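Local coordinates for protein transcriptional regulator (Rhodococcus jostii, PDB 5CYV) that binds p-coumaroyl-CoA and, as a MarR-family transcriptional regulator, probably binds DNA to control genes of p-hydroxycinnamate metabolism, at residues B[32-36]-B[75-81]; B[41-45]-B[58-62]. One frame throughout, in Å; residues are numbered along the deposited sequence.

How the interactions relate
Both contacts belong to the MarR-type helix-turn-helix region, and their centres lie about 14 Å apart. In chain order the segments run 32-36, 41-45, 58-62 and 75-81, so interaction 2 falls wholly between the two halves of interaction 1. Interaction 1 ties the loop ahead of helix 37-47 to the end of helix 70-78; interaction 2 packs helix 37-47 on helix 55-62, the helix before 70-78. The two meet directly, L76 CD1 lying 3.7 Å from V42 CG1. Helix 37-47 thus links a partly exposed, mixed polar and apolar joint to a buried apolar core that borders p-coumaroyl-CoA, so the ligand pocket and the putative DNA-binding helices share one packed unit.

Interaction 1 (B[32-36]-B[75-81])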
loop_
_atom_site.group_PDB
_atom_site.type_symbol
_atom_site.label_atom_id
_atom_site.label_comp_id
_atom_site.label_asym_id
_atom_site.label_seq_id
_atom_site.Cartn_x
_atom_site.Cartn_y
_atom_site.Cartn_z
ATOM N N PRO B 32 -10.528 7.579 -16.722
ATOM C CA PRO B 32 -11.221 8.652 -17.473
ATOM C C PRO B 32 -10.851 10.088 -17.087
ATOM O O PRO B 32 -11.138 10.995 -17.873
ATOM C CB PRO B 32 -12.704 8.412 -17.165
ATOM C CG PRO B 32 -12.772 6.995 -16.676
ATOM C CD PRO B 32 -11.475 6.652 -16.061
ATOM N N THR B 33 -10.242 10.272 -15.929
ATOM C CA THR B 33 -9.836 11.587 -15.469
ATOM C C THR B 33 -8.451 11.978 -15.915
ATOM O O THR B 33 -8.056 13.113 -15.737
ATOM C CB THR B 33 -9.857 11.653 -13.932
ATOM O OG1 THR B 33 -8.724 10.944 -13.402
ATOM C CG2 THR B 33 -11.160 11.077 -13.344
ATOM N N GLY B 34 -7.708 10.994 -16.389
ATOM C CA GLY B 34 -6.307 11.220 -16.728
ATOM C C GLY B 34 -5.370 11.331 -15.545
ATOM O O GLY B 34 -4.189 11.600 -15.768
ATOM N N LEU B 35 -5.863 11.166 -14.335
ATOM C CA LEU B 35 -5.052 11.261 -13.127
ATOM C C LEU B 35 -4.584 9.846 -12.768
ATOM O O LEU B 35 -5.142 8.859 -13.255
ATOM C CB LEU B 35 -5.852 11.799 -11.940
ATOM C CG LEU B 35 -6.440 13.206 -12.226
ATOM C CD1 LEU B 35 -7.424 13.479 -11.128
ATOM C CD2 LEU B 35 -5.334 14.216 -12.229
ATOM N N ARG B 36 -3.643 9.770 -11.843
ATOM C CA ARG B 36 -3.167 8.544 -11.231
ATOM C C ARG B 36 -3.133 8.767 -9.708
ATOM O O ARG B 36 -3.452 9.809 -9.272
ATOM C CB ARG B 36 -1.845 8.051 -11.786
ATOM C CG ARG B 36 -1.989 7.337 -13.108
ATOM C CD ARG B 36 -0.675 7.071 -13.784
ATOM N NE ARG B 36 0.267 6.346 -12.981
ATOM C CZ ARG B 36 0.210 5.068 -12.727
ATOM N NH1 ARG B 36 -0.744 4.332 -13.220
ATOM N NH2 ARG B 36 1.150 4.526 -11.998
ATOM N N GLU B 75 2.401 18.674 -13.470
ATOM C CA GLU B 75 1.427 17.962 -14.288
ATOM C C GLU B 75 0.039 18.585 -14.139
ATOM O O GLU B 75 -0.655 18.827 -15.137
ATOM C CB GLU B 75 1.421 16.473 -13.908
ATOM C CG GLU B 75 0.350 15.694 -14.596
ATOM C CD GLU B 75 0.366 14.201 -14.295
ATOM O OE1 GLU B 75 -0.602 13.543 -14.713
ATOM O OE2 GLU B 75 1.283 13.687 -13.614
ATOM N N LEU B 76 -0.356 18.841 -12.903
ATOM C CA LEU B 76 -1.670 19.396 -12.687
ATOM C C LEU B 76 -1.740 20.807 -13.211
ATOM O O LEU B 76 -2.810 21.223 -13.725
ATOM C CB LEU B 76 -1.979 19.382 -11.186
ATOM C CG LEU B 76 -2.156 17.970 -10.583
ATOM C CD1 LEU B 76 -2.248 18.113 -9.093
ATOM C CD2 LEU B 76 -3.444 17.295 -11.098
ATOM N N GLU B 77 -0.639 21.548 -13.108
ATOM C CA GLU B 77 -0.660 22.939 -13.558
ATOM C C GLU B 77 -0.747 22.995 -15.096
ATOM O O GLU B 77 -1.470 23.835 -15.642
ATOM C CB GLU B 77 0.556 23.726 -13.027
ATOM C CG GLU B 77 0.346 25.287 -13.192
ATOM C CD GLU B 77 1.357 26.187 -12.433
ATOM O OE1 GLU B 77 2.468 25.693 -12.124
ATOM O OE2 GLU B 77 1.082 27.418 -12.211
ATOM N N GLU B 78 -0.063 22.097 -15.786
ATOM C CA GLU B 78 -0.121 22.090 -17.239
ATOM C C GLU B 78 -1.525 21.795 -17.737
ATOM O O GLU B 78 -1.877 22.248 -18.842
ATOM C CB GLU B 78 0.861 21.068 -17.816
ATOM C CG GLU B 78 0.909 21.130 -19.310
ATOM C CD GLU B 78 1.627 22.352 -19.820
ATOM O OE1 GLU B 78 2.541 22.839 -19.112
ATOM O OE2 GLU B 78 1.281 22.824 -20.930
ATOM N N ARG B 79 -2.317 21.059 -16.943
ATOM C CA ARG B 79 -3.701 20.795 -17.308
ATOM C C ARG B 79 -4.659 21.850 -16.824
ATOM O O ARG B 79 -5.872 21.723 -17.039
ATOM C CB ARG B 79 -4.159 19.432 -16.754
ATOM C CG ARG B 79 -3.564 18.218 -17.454
ATOM C CD ARG B 79 -4.137 16.953 -16.838
ATOM N NE ARG B 79 -5.570 16.810 -17.142
ATOM C CZ ARG B 79 -6.318 15.791 -16.672
ATOM N NH1 ARG B 79 -5.782 14.850 -15.938
ATOM N NH2 ARG B 79 -7.617 15.730 -16.962
ATOM N N GLY B 80 -4.151 22.883 -16.148
ATOM C CA GLY B 80 -5.040 23.951 -15.707
ATOM C C GLY B 80 -5.894 23.568 -14.483
ATOM O O GLY B 80 -6.927 24.181 -14.208
ATOM N N LEU B 81 -5.418 22.600 -13.737
ATOM C CA LEU B 81 -6.186 22.087 -12.604
ATOM C C LEU B 81 -5.743 22.725 -11.282
ATOM O O LEU B 81 -6.507 22.767 -10.328
ATOM C CB LEU B 81 -6.038 20.561 -12.488
ATOM C CG LEU B 81 -6.464 19.793 -13.734
ATOM C CD1 LEU B 81 -6.124 18.308 -13.613
ATOM C CD2 LEU B 81 -8.002 19.966 -13.902
HETATM O O HOH W 1 -3.054 14.172 -15.495
#
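The guanidinium of R79 meets the backbone carbonyl of T33 end-on, both terminal nitrogens sharing one oxygen. NH1 and NH2 each donate to T33 O over 2.9 Å, and the oxygen sits only 6° out of the guanidinium plane. The NH1 bond lies in the carbonyl plane on a lone pair, whereas NH2 approaches tilted 34° from it. A bend at chi3 of R79 (68°) turns the end of its chain to face this oxygen, while L81 CD1 rests 3.8 Å above the plane on one face of the group, offset toward the rim.

The close-packed side is apolar. L35 and L76 cross at about a right angle, with CD2 of L35 3.8 Å from CD2 of L76, and both leucines continue into L43 of helix 37-47. On the exposed side, the carboxylate of E75 reaches the loop through a water, which donates to E75 OE1 at 2.6 Å and to G34 O and accepts from R79 NH1. G34, with positive phi, leaves room here that a CB would take from R79 NH1.

T33 OG1 accepts from L35 N at 3.0 Å in an ST turn and is also hydrogen-bonded to L30 O, fixing the loop just before helix 37-47. G80 closes helix 70-78 in a Schellman motif. The loop is therefore held to this helix end by a charged group on a main-chain oxygen, while the T33 hydroxyl helps set the turn that presents it.

Interaction 2 (B[41-45]-B[58-62]); sequences SVLVL and VAATM. With WCA (p-coumaroyl-CoA), chain J.
M62 lays its thioether across V42 and S41, with SD 3.8 Å from V42 CG2 and CE 3.8 Å from S41 CB. Its chain runs extended through chi2 and then bends at chi3 (67°), which brings CE against S41 CB and also near the ligand, 4.0 Å from the thioester sulfur SBO of p-coumaroyl-CoA. The rest of the interface is hydrocarbon. V42 and V58 cross at about a right angle through CG2 and CG1, and V58 CG1 also touches L45 CD1. L45 and T61 meet tip to tip, CD2 of the leucine lying 4.0 Å from CG2 of the threonine. T61 turns this methyl to L45 because CG2 stands opposite the backbone N, and OG1 bonds back to G57 O in its own helix.

Helices 37-47 and 55-62 pack here at an angle of 122°, their segment axes 10.5 Å apart. V42 carries the apolar layer on to L72 and V73 of helix 70-78, and L7 of the second subunit packs on S41 and L45.

S41 OG, hydrogen-bonded to V37 O, lies 3.4 Å from WCA CAV of the coumaroyl ring, and M62 O approaches WCA CBA at 3.2 Å. Cutting the M62 side chain back to an alanine is likely to open a gap beside S41 and V42 and leave the thioester sulfur without its methyl neighbour. The same methionine thus fills the helix interface and lines the pocket, and its side chain meets the thioester region through nonpolar contact.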
loop_
_atom_site.group_PDB
_atom_site.type_symbol
_atom_site.label_atom_id
_atom_site.label_comp_id
_atom_site.label_asym_id
_atom_site.label_seq_id
_atom_site.Cartn_x
_atom_site.Cartn_y
_atom_site.Cartn_z
ATOM N N SER B 41 -4.045 12.534 -5.521
ATOM C CA SER B 41 -3.886 12.915 -4.114
ATOM C C SER B 41 -3.532 14.404 -3.982
ATOM O O SER B 41 -4.074 15.072 -3.101
ATOM C CB SER B 41 -2.773 12.092 -3.455
ATOM O OG SER B 41 -3.100 10.685 -3.488
ATOM N N VAL B 42 -2.617 14.885 -4.830
ATOM C CA VAL B 42 -2.273 16.314 -4.753
ATOM C C VAL B 42 -3.454 17.224 -5.039
ATOM O O VAL B 42 -3.707 18.180 -4.284
ATOM C CB VAL B 42 -1.126 16.633 -5.707
ATOM C CG1 VAL B 42 -0.797 18.148 -5.706
ATOM C CG2 VAL B 42 0.105 15.822 -5.269
ATOM N N LEU B 43 -4.226 16.844 -6.057
ATOM C CA LEU B 43 -5.423 17.621 -6.431
ATOM C C LEU B 43 -6.429 17.641 -5.263
ATOM O O LEU B 43 -6.990 18.707 -4.903
ATOM C CB LEU B 43 -6.015 17.054 -7.723
ATOM C CG LEU B 43 -7.285 17.807 -8.141
ATOM C CD1 LEU B 43 -6.990 19.294 -8.396
ATOM C CD2 LEU B 43 -7.837 17.181 -9.429
ATOM N N VAL B 44 -6.672 16.473 -4.644
ATOM C CA VAL B 44 -7.607 16.395 -3.540
ATOM C C VAL B 44 -7.126 17.282 -2.398
ATOM O O VAL B 44 -7.898 18.068 -1.802
ATOM C CB VAL B 44 -7.732 14.972 -3.092
ATOM C CG1 VAL B 44 -8.409 14.894 -1.704
ATOM C CG2 VAL B 44 -8.547 14.222 -4.140
ATOM N N LEU B 45 -5.824 17.215 -2.115
ATOM C CA LEU B 45 -5.317 17.981 -0.962
ATOM C C LEU B 45 -5.363 19.483 -1.232
ATOM O O LEU B 45 -5.638 20.266 -0.308
ATOM C CB LEU B 45 -3.882 17.529 -0.595
ATOM C CG LEU B 45 -3.849 16.113 -0.013
ATOM C CD1 LEU B 45 -2.415 15.589 -0.009
ATOM C CD2 LEU B 45 -4.400 16.039 1.388
ATOM N N VAL B 58 1.533 18.825 1.614
ATOM C CA VAL B 58 1.177 17.750 0.715
ATOM C C VAL B 58 2.136 16.573 0.847
ATOM O O VAL B 58 1.702 15.388 0.961
ATOM C CB VAL B 58 1.204 18.273 -0.730
ATOM C CG1 VAL B 58 1.014 17.106 -1.721
ATOM C CG2 VAL B 58 0.078 19.264 -0.883
ATOM N N ALA B 59 3.429 16.903 0.860
ATOM C CA ALA B 59 4.465 15.881 0.959
ATOM C C ALA B 59 4.325 15.056 2.225
ATOM O O ALA B 59 4.400 13.831 2.184
ATOM C CB ALA B 59 5.872 16.548 0.912
ATOM N N ALA B 60 4.065 15.717 3.347
ATOM C CA ALA B 60 3.971 15.072 4.654
ATOM C C ALA B 60 2.742 14.161 4.655
ATOM O O ALA B 60 2.805 13.021 5.160
ATOM C CB ALA B 60 3.865 16.119 5.754
ATOM N N THR B 61 1.646 14.634 4.058
ATOM C CA THR B 61 0.444 13.774 4.040
ATOM C C THR B 61 0.663 12.528 3.199
ATOM O O THR B 61 0.245 11.436 3.577
ATOM C CB THR B 61 -0.785 14.544 3.524
ATOM O OG1 THR B 61 -1.066 15.630 4.409
ATOM C CG2 THR B 61 -2.023 13.645 3.452
ATOM N N MET B 62 1.392 12.673 2.098
ATOM C CA MET B 62 1.649 11.556 1.185
ATOM C C MET B 62 2.842 10.721 1.607
ATOM O O MET B 62 3.112 9.705 0.964
ATOM C CB MET B 62 1.846 12.095 -0.247
ATOM C CG MET B 62 0.552 12.703 -0.754
ATOM S SD MET B 62 0.703 13.435 -2.390
ATOM C CE MET B 62 1.004 11.938 -3.453
HETATM C C4 WCA J . 18.336 -0.186 -0.139
HETATM C C5 WCA J . 18.526 -1.119 -1.154
HETATM C C6 WCA J . 19.850 -1.670 -1.326
HETATM C C8 WCA J . 16.405 -0.516 -1.208
HETATM N N1 WCA J . 20.836 -1.257 -0.497
HETATM N N3 WCA J . 19.392 0.173 0.649
HETATM C CAV WCA J . -4.584 7.729 -2.720
HETATM C CAT WCA J . -5.926 7.915 -2.856
HETATM C CBS WCA J . -6.747 6.800 -2.631
HETATM O OAJ WCA J . -8.152 6.957 -2.766
HETATM C CAU WCA J . -6.249 5.595 -2.265
HETATM C CAW WCA J . -4.873 5.395 -2.107
HETATM C CBT WCA J . -4.071 6.488 -2.320
HETATM C CAR WCA J . -2.631 6.237 -2.107
HETATM C CAQ WCA J . -1.717 7.373 -2.084
HETATM C CBP WCA J . -0.326 6.978 -1.637
HETATM O OAD WCA J . 0.043 5.993 -1.097
HETATM S SBO WCA J . 0.791 8.263 -2.002
HETATM C CBA WCA J . 2.290 7.569 -1.233
HETATM C CAY WCA J . 3.230 6.940 -2.345
HETATM N NBH WCA J . 2.849 5.605 -2.652
HETATM C CBQ WCA J . 2.584 5.273 -4.058
HETATM O OAE WCA J . 2.774 6.058 -4.995
HETATM C CBB WCA J . 2.166 3.867 -4.356
HETATM C CAZ WCA J . 3.317 3.037 -4.996
HETATM N NBI WCA J . 4.451 2.742 -4.096
HETATM C CBR WCA J . 5.609 3.505 -4.010
HETATM O OAF WCA J . 5.647 4.559 -4.653
HETATM C CBX WCA J . 6.780 3.041 -3.158
HETATM O OAK WCA J . 6.597 1.620 -2.896
HETATM C CCD WCA J . 6.877 3.822 -1.840
HETATM C CAA WCA J . 5.688 3.386 -0.933
HETATM C CAB WCA J . 6.916 5.351 -2.057
HETATM C CBD WCA J . 8.189 3.384 -1.108
HETATM O OBK WCA J . 9.195 3.649 -2.120
HETATM P PCG WCA J . 10.749 3.690 -1.694
HETATM O OAP WCA J . 10.867 4.627 -0.535
HETATM O OAI WCA J . 11.505 4.007 -3.009
HETATM O OBN WCA J . 11.072 2.283 -1.104
HETATM P PCF WCA J . 11.704 0.965 -1.651
HETATM O OAO WCA J . 12.089 1.314 -3.091
HETATM O OAH WCA J . 10.878 -0.255 -1.269
HETATM O "O5'" WCA J . 13.072 0.826 -0.797
HETATM C "C5'" WCA J . 13.041 0.744 0.626
HETATM C "C4'" WCA J . 14.129 1.405 1.421
HETATM O "O4'" WCA J . 15.448 0.449 1.347
HETATM C "C3'" WCA J . 14.530 2.607 0.939
HETATM O "O3'" WCA J . 15.215 3.384 1.989
HETATM P PCE WCA J . 14.587 4.705 2.573
HETATM O OAM WCA J . 13.200 4.413 3.044
HETATM O OAN WCA J . 14.555 5.771 1.515
HETATM O OAG WCA J . 15.434 5.165 3.729
HETATM C "C2'" WCA J . 15.598 2.241 -0.115
HETATM O "O2'" WCA J . 16.386 3.288 -0.472
HETATM C "C1'" WCA J . 16.354 1.094 0.652
HETATM N N9 WCA J . 16.999 0.159 -0.223
HETATM N N7 WCA J . 17.312 -1.299 -1.797
HETATM C C2 WCA J . 20.613 -0.372 0.453
HETATM N N6 WCA J . 20.086 -2.634 -2.357
#